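Local coordinates for DisA protein (Sorangium cellulosum, PDB 6CCA) that probably transfers methyl groups to a carbon of the growing polyketide chain on the disorazol assembly line, including gem-dimethylation, at residues Trp331-Glu336 and Gln402-Ala407. Sequence-based numbering, arbitrary orientation.
Sequences WLVLNE and QNVILA
Leu332, Leu334 and Glu336 pair with Ala407, Ile405 and Asn403 through reciprocal backbone hydrogen bonds, six in all, joining strands whose axes run at 170°, 4.7 Å apart. Strand 330-337 also pairs in parallel with strand 300-306, so 402-407 adds an antiparallel neighbour to an otherwise parallel array, the arrangement of the Rossmann-like class I methyltransferase fold. The bonds have normal lengths: Leu334 N to Ile405 O is 2.9 Å and Glu336 N to Asn403 O is 3.0 Å. CA-H...O contacts supplement them, the shortest from Val404 CA to Leu334 O at 3.1 Å.

Apolar contact follows the register. On the face of Val333, Asn335, Val404 and Leu406, covered by helices 196-216 and 34-41, Val333 and Leu406 lie side by side, and Leu406 CD2 meets both methyls of Val333, CG1 and CG2, at 3.9 Å. On the other face, Leu334 CB approaches Ile405 CB at 4.4 Å, with Trp375 of helix 372-381 packed against both side chains. Glu336 there turns its carboxylate away to bond His310.

Polar side chains meet at one end. Gln402, extended with CG anti to its backbone N (chi1 -172°), brings its amide nearly coplanar with that of Asn335. A water accepts from Asn335 ND2 and Gln402 NE2, while Gln402 NE2 also donates to an in-plane lone pair of Asn335 OD1 at 2.9 Å, almost straight at 174°.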
# COMPACT_ATOMS: atom_id res chain seq x y z
N TRP A 331 15.78 -12.03 1.51
CA TRP A 331 14.46 -11.61 2.08
C TRP A 331 13.64 -10.74 1.15
O TRP A 331 14.19 -9.86 0.45
CB TRP A 331 14.68 -10.82 3.36
CG TRP A 331 15.34 -11.52 4.52
CD1 TRP A 331 15.91 -12.74 4.55
CD2 TRP A 331 15.59 -10.91 5.77
NE1 TRP A 331 16.43 -12.98 5.81
CE2 TRP A 331 16.29 -11.84 6.56
CE3 TRP A 331 15.30 -9.64 6.30
CZ2 TRP A 331 16.66 -11.58 7.88
CZ3 TRP A 331 15.69 -9.34 7.62
CH2 TRP A 331 16.36 -10.34 8.41
N LEU A 332 12.33 -10.97 1.16
CA LEU A 332 11.35 -10.00 0.69
C LEU A 332 10.77 -9.28 1.90
O LEU A 332 10.40 -9.94 2.89
CB LEU A 332 10.28 -10.73 -0.06
CG LEU A 332 9.08 -9.89 -0.49
CD1 LEU A 332 9.53 -8.78 -1.46
CD2 LEU A 332 8.01 -10.75 -1.16
N VAL A 333 10.83 -7.96 1.88
CA VAL A 333 10.28 -7.14 2.96
C VAL A 333 9.14 -6.33 2.34
O VAL A 333 9.35 -5.52 1.37
CB VAL A 333 11.35 -6.21 3.53
CG1 VAL A 333 10.71 -5.32 4.60
CG2 VAL A 333 12.52 -7.04 4.05
N LEU A 334 7.93 -6.59 2.82
CA LEU A 334 6.75 -5.86 2.37
C LEU A 334 6.21 -4.93 3.45
O LEU A 334 6.14 -5.34 4.64
CB LEU A 334 5.64 -6.85 1.98
CG LEU A 334 5.89 -7.87 0.91
CD1 LEU A 334 4.76 -8.90 0.80
CD2 LEU A 334 6.09 -7.17 -0.42
N ASN A 335 5.81 -3.72 3.04
CA ASN A 335 4.94 -2.88 3.83
C ASN A 335 3.67 -2.73 3.03
O ASN A 335 3.71 -2.22 1.87
CB ASN A 335 5.62 -1.54 4.03
CG ASN A 335 4.79 -0.58 4.88
OD1 ASN A 335 3.67 -0.90 5.31
ND2 ASN A 335 5.40 0.57 5.21
N GLU A 336 2.58 -3.25 3.56
CA GLU A 336 1.34 -3.36 2.83
C GLU A 336 0.11 -2.98 3.68
O GLU A 336 0.05 -3.20 4.88
CB GLU A 336 1.10 -4.82 2.32
CG GLU A 336 1.85 -5.15 1.02
CD GLU A 336 1.19 -4.47 -0.20
OE1 GLU A 336 -0.03 -4.29 -0.25
OE2 GLU A 336 1.91 -4.11 -1.12
N GLN A 402 -2.70 -2.42 8.45
CA GLN A 402 -1.39 -2.39 7.81
C GLN A 402 -0.44 -3.31 8.54
O GLN A 402 -0.55 -3.59 9.79
CB GLN A 402 -0.83 -0.98 7.90
CG GLN A 402 0.44 -0.68 7.15
CD GLN A 402 0.77 0.80 7.07
OE1 GLN A 402 0.05 1.66 7.58
NE2 GLN A 402 1.90 1.09 6.48
N ASN A 403 0.51 -3.83 7.79
CA ASN A 403 1.57 -4.66 8.39
C ASN A 403 2.86 -4.65 7.59
O ASN A 403 2.85 -4.31 6.37
CB ASN A 403 1.05 -6.08 8.64
CG ASN A 403 1.77 -6.74 9.83
OD1 ASN A 403 2.61 -6.12 10.51
ND2 ASN A 403 1.45 -8.01 10.07
N VAL A 404 3.96 -4.95 8.27
CA VAL A 404 5.20 -5.35 7.60
C VAL A 404 5.30 -6.89 7.63
O VAL A 404 5.04 -7.55 8.68
CB VAL A 404 6.38 -4.66 8.20
CG1 VAL A 404 7.69 -5.33 7.81
CG2 VAL A 404 6.40 -3.19 7.81
N ILE A 405 5.63 -7.46 6.50
CA ILE A 405 5.68 -8.91 6.27
C ILE A 405 7.05 -9.26 5.74
O ILE A 405 7.50 -8.66 4.79
CB ILE A 405 4.58 -9.42 5.33
CG1 ILE A 405 3.18 -8.96 5.83
CG2 ILE A 405 4.65 -10.96 5.23
CD1 ILE A 405 2.48 -8.12 4.86
N LEU A 406 7.74 -10.17 6.42
CA LEU A 406 9.08 -10.66 6.05
C LEU A 406 8.98 -12.09 5.54
O LEU A 406 8.19 -12.88 6.06
CB LEU A 406 10.04 -10.61 7.22
CG LEU A 406 10.04 -9.29 8.03
CD1 LEU A 406 10.90 -9.41 9.26
CD2 LEU A 406 10.54 -8.18 7.20
N ALA A 407 9.74 -12.42 4.51
CA ALA A 407 9.70 -13.77 3.96
C ALA A 407 11.09 -14.13 3.38
O ALA A 407 11.78 -13.26 2.85
CB ALA A 407 8.70 -13.80 2.86
O HOH W 1 4.19 3.10 6.29